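Local coordinates for acetohydroxyacid synthase small subunit Related (Bacteroides thetaiotaomicron, PDB 2F06), which is of uncharacterised function but carries a pair of ACT domains and binds histidine, consistent with a regulatory amino-acid-sensing role, at residues A[10-15]-A[45-50]; A[24-29]-A[60-65]; A[76-81]-A[111-116]. All coordinates share one frame; numbering follows the deposited sequence. Where two conformers were deposited one is given.

Contact 1: residues A[10-15]-A[45-50]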
# COMPACT_ATOMS: atom_id res chain seq x y z
N SER A 10 -9.57 4.47 -10.47
CA SER A 10 -8.43 4.61 -9.60
C SER A 10 -7.72 5.89 -9.93
O SER A 10 -7.16 6.01 -11.02
CB SER A 10 -7.48 3.42 -9.78
OG SER A 10 -8.08 2.32 -9.11
N ILE A 11 -7.65 6.79 -8.95
CA ILE A 11 -7.13 8.09 -9.14
C ILE A 11 -5.89 8.36 -8.24
O ILE A 11 -5.98 8.26 -6.98
CB ILE A 11 -8.22 9.16 -8.92
CG1 ILE A 11 -9.50 8.86 -9.69
CG2 ILE A 11 -7.70 10.55 -9.31
CD1 ILE A 11 -10.75 9.34 -8.98
N PHE A 12 -4.78 8.73 -8.90
CA PHE A 12 -3.49 8.99 -8.24
C PHE A 12 -3.54 10.39 -7.61
O PHE A 12 -3.73 11.36 -8.30
CB PHE A 12 -2.34 8.83 -9.22
CG PHE A 12 -0.94 9.16 -8.65
CD1 PHE A 12 -0.36 8.36 -7.63
CD2 PHE A 12 -0.20 10.24 -9.18
CE1 PHE A 12 0.95 8.64 -7.15
CE2 PHE A 12 1.08 10.54 -8.73
CZ PHE A 12 1.66 9.73 -7.70
N LEU A 13 -3.47 10.44 -6.27
CA LEU A 13 -3.60 11.71 -5.53
C LEU A 13 -2.17 11.98 -5.12
O LEU A 13 -1.60 11.27 -4.24
CB LEU A 13 -4.47 11.56 -4.26
CG LEU A 13 -5.84 10.85 -4.20
CD1 LEU A 13 -6.27 10.41 -2.74
CD2 LEU A 13 -6.93 11.61 -4.92
N GLU A 14 -1.56 12.96 -5.75
CA GLU A 14 -0.22 13.37 -5.38
C GLU A 14 -0.19 14.24 -4.10
O GLU A 14 -1.23 14.43 -3.49
CB GLU A 14 0.40 14.08 -6.57
CG GLU A 14 -0.35 15.24 -7.05
CD GLU A 14 0.59 16.36 -7.40
OE1 GLU A 14 1.33 16.81 -6.49
OE2 GLU A 14 0.60 16.82 -8.58
N ASN A 15 0.96 14.71 -3.63
CA ASN A 15 0.91 15.75 -2.54
C ASN A 15 0.31 15.10 -1.22
O ASN A 15 0.88 14.11 -0.76
CB ASN A 15 0.23 17.02 -3.16
CG ASN A 15 -0.45 17.95 -2.18
OD1 ASN A 15 -1.64 18.22 -2.32
ND2 ASN A 15 0.31 18.48 -1.23
N PHE A 45 1.32 9.49 -0.76
CA PHE A 45 0.25 9.71 -1.72
C PHE A 45 -0.86 8.74 -1.42
O PHE A 45 -0.63 7.75 -0.71
CB PHE A 45 0.78 9.48 -3.16
CG PHE A 45 2.03 10.29 -3.49
CD1 PHE A 45 1.94 11.57 -3.95
CD2 PHE A 45 3.29 9.75 -3.33
CE1 PHE A 45 3.08 12.29 -4.25
CE2 PHE A 45 4.41 10.43 -3.64
CZ PHE A 45 4.31 11.72 -4.09
N GLY A 46 -2.02 9.00 -2.02
CA GLY A 46 -3.07 8.00 -2.02
C GLY A 46 -3.53 7.57 -3.37
O GLY A 46 -3.25 8.21 -4.38
N ILE A 47 -4.20 6.46 -3.39
CA ILE A 47 -4.99 6.21 -4.54
C ILE A 47 -6.47 6.15 -4.15
O ILE A 47 -6.89 5.24 -3.36
CB ILE A 47 -4.58 4.92 -5.28
CG1 ILE A 47 -3.45 5.22 -6.30
CG2 ILE A 47 -5.70 4.50 -6.18
CD1 ILE A 47 -2.10 5.60 -5.75
N LEU A 48 -7.23 7.07 -4.73
CA LEU A 48 -8.66 7.02 -4.57
C LEU A 48 -9.25 5.97 -5.50
O LEU A 48 -9.27 6.15 -6.72
CB LEU A 48 -9.31 8.37 -4.80
CG LEU A 48 -10.84 8.51 -4.60
CD1 LEU A 48 -11.22 8.18 -3.13
CD2 LEU A 48 -11.28 9.96 -4.93
N ARG A 49 -9.79 4.94 -4.90
CA ARG A 49 -10.62 3.99 -5.60
C ARG A 49 -12.08 4.39 -5.45
O ARG A 49 -12.54 4.67 -4.33
CB ARG A 49 -10.42 2.66 -4.97
CG ARG A 49 -9.18 2.06 -5.38
CD ARG A 49 -9.01 0.67 -4.61
NE ARG A 49 -7.73 0.12 -5.09
CZ ARG A 49 -6.96 -0.69 -4.38
NH1 ARG A 49 -7.35 -1.13 -3.15
NH2 ARG A 49 -5.84 -1.07 -4.95
N GLY A 50 -12.81 4.40 -6.55
CA GLY A 50 -14.03 5.15 -6.59
C GLY A 50 -15.06 4.48 -7.47
O GLY A 50 -14.77 4.13 -8.61
O HOH W 1 -6.70 0.52 -7.75
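Four backbone hydrogen bonds join the antiparallel strands of 10-15 and 45-50, in two reciprocal pairs, within the sheet of the first of two ACT domains. Ile11 N reaches Leu48 O at 2.8 Å, from above the carbonyl plane, whereas Leu13 N meets Gly46 O at 2.9 Å in the carbonyl plane. On one face Ile11 and Leu48 lie side by side, Ile11 CD1 4.1 Å from Leu48 CD2, and Leu13 crosses obliquely, its CD2 4.0 Å from Leu48 CB. Leu13 CD1 lies along the backbone at Gly46, where a side-chain carbon would be tight. An alanine in place of Leu13 would probably loosen this packing, losing the contact of CD2 with Leu48 CB and the cover CD1 gives Gly46. On the other face, Phe12, its CG anti to the backbone N (chi1 177°), presents its ring edge to Ile47 CD1 at 3.8 Å, and its CZ lies over a face of the Phe45 ring. Water 1 bridges Ser10 OG and Arg49 NE. Farther out, Val23 of helix 19-29 covers Leu13 and Leu48, Phe12 meets Phe12 of the second subunit, and Arg49 forms a salt bridge with Glu41 of the third subunit. The chemistry implies an apolar face under the helix and a mixed one serving subunit assembly.

Contact 2: residues A[24-29]-A[60-65]; sequences TEVLAK and KALKDN
Val26 points from helix 24-29 toward the helix of 60-65 and carries most of the contact. Its CG1, anti to the backbone N (chi1 -177°), faces Ala61 CB at 3.9 Å, Leu62 CD2 and Asn65 ND2. The other methyl, CG2, lies against the Asn65 amide, the two side chains meeting tip to tip with Val26 CG2 3.8 Å from Asn65 CG. Beside this pair, Leu27 and Leu62 cross at about a right angle: neither starts out directly toward the other helix, but their ends converge, and Leu27 CD2 reaches Leu62 CD1 at 3.9 Å. The contact is mainly apolar; its one polar side chain, Asn65, is tied back to its own helix. Asn65 ND2 donates to Ala61 O at 2.7 Å, almost perfectly straight (178° at the hydrogen), with the acceptor in the amide plane but the donor above the carbonyl plane. Ala61 O also accepts from Asn65 N, so two N-H groups grip one carbonyl where the chain leaves the helix. This fixes the rotation of the amide and sets it against Val26.

The short segments run at 129° to each other with axes 9.8 Å apart at closest approach, a separation bridged by Val26, Leu27 and Leu62. Such a pair of helices on one side of an antiparallel sheet is characteristic of the βαββαβ ACT fold. Phe67, in the loop before strand 69-80, packs on Val26 and Leu62, while Leu62 also rests on Leu9 and Ile11 of strand 5-13.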
# COMPACT_ATOMS: atom_id res chain seq x y z
N THR A 24 -12.66 15.81 -5.69
CA THR A 24 -14.10 15.74 -5.38
C THR A 24 -14.83 16.96 -5.93
O THR A 24 -16.02 16.87 -6.26
CB THR A 24 -14.39 15.60 -3.86
OG1 THR A 24 -13.72 16.65 -3.15
CG2 THR A 24 -13.95 14.14 -3.36
N GLU A 25 -14.11 18.07 -6.02
CA GLU A 25 -14.61 19.28 -6.72
C GLU A 25 -14.82 19.13 -8.25
O GLU A 25 -15.85 19.54 -8.76
CB GLU A 25 -13.73 20.48 -6.39
CG GLU A 25 -13.91 20.92 -4.90
CD GLU A 25 -13.10 22.15 -4.48
OE1 GLU A 25 -12.15 22.58 -5.20
OE2 GLU A 25 -13.45 22.73 -3.40
N VAL A 26 -13.84 18.64 -8.99
CA VAL A 26 -14.06 18.12 -10.38
C VAL A 26 -15.31 17.27 -10.56
O VAL A 26 -16.12 17.55 -11.45
CB VAL A 26 -12.85 17.31 -10.95
CG1 VAL A 26 -13.15 16.90 -12.41
CG2 VAL A 26 -11.60 18.19 -10.94
N LEU A 27 -15.49 16.26 -9.74
CA LEU A 27 -16.66 15.41 -9.84
C LEU A 27 -17.97 16.10 -9.49
O LEU A 27 -18.95 15.89 -10.20
CB LEU A 27 -16.46 14.13 -9.02
CG LEU A 27 -15.26 13.31 -9.52
CD1 LEU A 27 -15.06 12.07 -8.66
CD2 LEU A 27 -15.40 12.88 -11.02
N ALA A 28 -17.98 16.93 -8.42
CA ALA A 28 -19.15 17.74 -8.06
C ALA A 28 -19.61 18.65 -9.20
O ALA A 28 -20.82 18.86 -9.40
CB ALA A 28 -18.85 18.63 -6.86
N LYS A 29 -18.64 19.26 -9.88
CA LYS A 29 -18.95 20.24 -10.92
C LYS A 29 -19.69 19.56 -12.11
O LYS A 29 -20.48 20.22 -12.83
CB LYS A 29 -17.67 20.92 -11.40
CG LYS A 29 -17.81 21.69 -12.71
CD LYS A 29 -16.69 22.75 -12.89
CE LYS A 29 -17.06 24.17 -12.34
NZ LYS A 29 -18.10 25.01 -13.09
N LYS A 60 -13.19 11.31 -18.18
CA LYS A 60 -12.73 12.34 -19.12
C LYS A 60 -12.54 13.72 -18.43
O LYS A 60 -11.60 14.45 -18.77
CB LYS A 60 -13.67 12.38 -20.33
CG LYS A 60 -13.48 13.54 -21.26
CD LYS A 60 -14.66 13.64 -22.24
CE LYS A 60 -14.73 15.04 -22.86
NZ LYS A 60 -13.34 15.35 -23.32
N ALA A 61 -13.42 14.05 -17.48
CA ALA A 61 -13.29 15.25 -16.65
C ALA A 61 -11.95 15.29 -15.85
O ALA A 61 -11.18 16.29 -15.85
CB ALA A 61 -14.49 15.36 -15.69
N LEU A 62 -11.66 14.17 -15.21
CA LEU A 62 -10.41 14.01 -14.51
C LEU A 62 -9.17 14.13 -15.40
O LEU A 62 -8.27 14.87 -15.04
CB LEU A 62 -10.42 12.70 -13.70
CG LEU A 62 -11.41 12.86 -12.55
CD1 LEU A 62 -11.86 11.46 -11.96
CD2 LEU A 62 -10.77 13.74 -11.48
N LYS A 63 -9.11 13.42 -16.54
CA LYS A 63 -8.01 13.59 -17.53
C LYS A 63 -7.85 15.04 -18.02
O LYS A 63 -6.73 15.53 -18.22
CB LYS A 63 -8.23 12.74 -18.80
CG LYS A 63 -8.23 11.23 -18.59
CD LYS A 63 -6.81 10.67 -18.32
CE LYS A 63 -5.92 10.83 -19.55
NZ LYS A 63 -4.70 10.06 -19.25
N ASP A 64 -8.99 15.69 -18.26
CA ASP A 64 -9.06 17.09 -18.67
C ASP A 64 -8.45 18.02 -17.61
O ASP A 64 -7.88 19.06 -17.96
CB ASP A 64 -10.53 17.54 -18.83
CG ASP A 64 -11.14 17.13 -20.16
OD1 ASP A 64 -10.41 16.59 -21.02
OD2 ASP A 64 -12.37 17.34 -20.32
N ASN A 65 -8.66 17.68 -16.33
CA ASN A 65 -8.07 18.41 -15.21
C ASN A 65 -6.70 17.89 -14.78
O ASN A 65 -6.21 18.26 -13.70
CB ASN A 65 -9.04 18.40 -14.05
CG ASN A 65 -10.20 19.36 -14.26
OD1 ASN A 65 -10.15 20.54 -13.85
ND2 ASN A 65 -11.22 18.89 -14.96

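Contact 3: residues A[76-81]-A[111-116]; sequences GISCPN and VANVVI. With HIS (histidine), chain C.
A bound histidine sits at the end of this strand pair, its amino N only 2.7 Å from Asn81 OD1, to which it donates a hydrogen bond. The strands belong to the antiparallel sheet of the second ACT domain, and the ligand occupies the place where strand 69-80 gives way to the loop beyond it. Asn81 CG is anti to the backbone N (chi1 -175°), which puts OD1 at the ligand; the same oxygen accepts from Asn33 of the third subunit, so two donors grip it, while Asn81 ND2 is held by Asn109 O and by the terminal carboxylate of Leu144 of the third subunit. Leu86 N and Ser105 OG add further bonds to the histidine, and Asn33 and Leu34 of the third subunit complete the site across the subunit boundary.

Along the strands, two reciprocal pairs of backbone hydrogen bonds set the register, Ile77 with Val114 and, bordering the ligand, Cys79 with Ala112. All four donors lie in the carbonyl planes; the bond from Ala112 N to Cys79 O is the most bent, at 138°. Ile77 and Val114 lie side by side on one face, with Ile77 CG1 3.6 Å from Val114 CB. Cys79 and Ala112 share this face, and Cys79 SG approaches the ligand's CB at 4.1 Å. On the opposite face, Ser78 OG, anti to the backbone N, reaches across to Val111 CB on the partner strand, 3.6 Å away. The closest approach of Ala112 to the imidazole is from its CB to ligand ND1, 3.4 Å.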
# COMPACT_ATOMS: atom_id res chain seq x y z
N GLY A 76 -20.02 -5.74 -7.88
CA GLY A 76 -20.76 -5.40 -6.67
C GLY A 76 -21.69 -6.53 -6.28
O GLY A 76 -22.27 -7.15 -7.15
N ILE A 77 -21.79 -6.83 -4.99
CA ILE A 77 -22.75 -7.80 -4.49
C ILE A 77 -23.47 -7.21 -3.28
O ILE A 77 -23.00 -6.23 -2.66
CB ILE A 77 -22.12 -9.17 -4.05
CG1 ILE A 77 -21.17 -9.00 -2.90
CG2 ILE A 77 -21.37 -9.89 -5.16
CD1 ILE A 77 -21.29 -10.13 -1.96
N SER A 78 -24.61 -7.80 -2.98
CA SER A 78 -25.38 -7.42 -1.83
C SER A 78 -25.59 -8.69 -1.02
O SER A 78 -25.82 -9.78 -1.58
CB SER A 78 -26.74 -6.88 -2.31
OG SER A 78 -27.56 -6.55 -1.21
N CYS A 79 -25.48 -8.58 0.30
CA CYS A 79 -25.85 -9.72 1.14
C CYS A 79 -26.59 -9.24 2.37
O CYS A 79 -26.69 -8.06 2.59
CB CYS A 79 -24.62 -10.55 1.53
SG CYS A 79 -23.38 -9.59 2.38
N PRO A 80 -27.17 -10.15 3.14
CA PRO A 80 -27.76 -9.66 4.40
C PRO A 80 -26.79 -8.97 5.38
O PRO A 80 -25.59 -9.30 5.44
CB PRO A 80 -28.44 -10.93 4.98
CG PRO A 80 -28.81 -11.70 3.73
CD PRO A 80 -27.57 -11.55 2.86
N ASN A 81 -27.32 -7.97 6.10
CA ASN A 81 -26.54 -7.26 7.09
C ASN A 81 -26.67 -7.99 8.41
O ASN A 81 -27.20 -7.44 9.38
CB ASN A 81 -26.95 -5.78 7.23
CG ASN A 81 -26.02 -5.01 8.19
OD1 ASN A 81 -24.87 -5.38 8.35
ND2 ASN A 81 -26.54 -3.96 8.84
N VAL A 111 -29.25 -4.65 4.32
CA VAL A 111 -28.28 -5.39 3.48
C VAL A 111 -26.91 -4.74 3.59
O VAL A 111 -26.72 -3.77 4.30
CB VAL A 111 -28.71 -5.46 1.98
CG1 VAL A 111 -30.05 -6.19 1.78
CG2 VAL A 111 -28.74 -4.08 1.38
N ALA A 112 -25.95 -5.26 2.86
CA ALA A 112 -24.63 -4.68 2.83
C ALA A 112 -24.21 -4.74 1.39
O ALA A 112 -24.52 -5.69 0.70
CB ALA A 112 -23.71 -5.50 3.70
N ASN A 113 -23.55 -3.70 0.92
CA ASN A 113 -23.08 -3.60 -0.45
C ASN A 113 -21.59 -3.86 -0.44
O ASN A 113 -20.87 -3.31 0.39
CB ASN A 113 -23.40 -2.18 -0.98
CG ASN A 113 -24.89 -2.00 -1.18
OD1 ASN A 113 -25.53 -1.12 -0.57
ND2 ASN A 113 -25.48 -2.86 -1.97
N VAL A 114 -21.12 -4.69 -1.34
CA VAL A 114 -19.71 -5.06 -1.34
C VAL A 114 -19.19 -4.90 -2.75
O VAL A 114 -19.78 -5.43 -3.67
CB VAL A 114 -19.45 -6.55 -0.87
CG1 VAL A 114 -17.94 -6.76 -0.59
CG2 VAL A 114 -20.32 -6.88 0.38
N VAL A 115 -18.09 -4.16 -2.88
CA VAL A 115 -17.31 -4.10 -4.12
C VAL A 115 -16.09 -4.99 -4.03
O VAL A 115 -15.25 -4.88 -3.11
CB VAL A 115 -16.88 -2.66 -4.39
CG1 VAL A 115 -15.82 -2.59 -5.53
CG2 VAL A 115 -18.09 -1.79 -4.68
N ILE A 116 -15.98 -5.87 -5.02
CA ILE A 116 -14.93 -6.84 -5.08
C ILE A 116 -14.06 -6.74 -6.29
O ILE A 116 -14.58 -6.72 -7.41
CB ILE A 116 -15.53 -8.26 -5.26
CG1 ILE A 116 -16.53 -8.55 -4.17
CG2 ILE A 116 -14.44 -9.30 -5.14
CD1 ILE A 116 -15.86 -8.74 -2.83
N HIS C . -22.93 -7.21 8.31
CA HIS C . -22.62 -8.39 7.44
C HIS C . -21.58 -9.37 7.91
O HIS C . -21.15 -9.41 9.05
CB HIS C . -22.30 -8.00 5.98
CG HIS C . -21.16 -7.02 5.80
ND1 HIS C . -21.26 -5.67 6.10
CD2 HIS C . -19.94 -7.17 5.20
CE1 HIS C . -20.14 -5.05 5.75
NE2 HIS C . -19.33 -5.94 5.20
OXT HIS C . -21.10 -10.16 7.08

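In the fold
Contacts 1 and 2 interlock: their segments alternate along the chain, their centres are 13 Å apart, and they touch where Ile11 CD1 packs on Leu62 CD1 at 3.8 Å, joining strand 5-13 to helix 55-64. Contact 3 follows in series on the far side of the chain's centre, 24 Å from contact 1 and 28 Å from contact 2 between centres. Strands 5-13 and 69-80, neighbours in one sheet, connect contacts 1 and 3. Contact 3 contributes Pro80, Asn81 and Ala112 to its histidine pocket, whereas the Leu48 side chain lies about 8 Å, and that of Leu27 about 7 Å, from a bound histidine other than the one in contact 3.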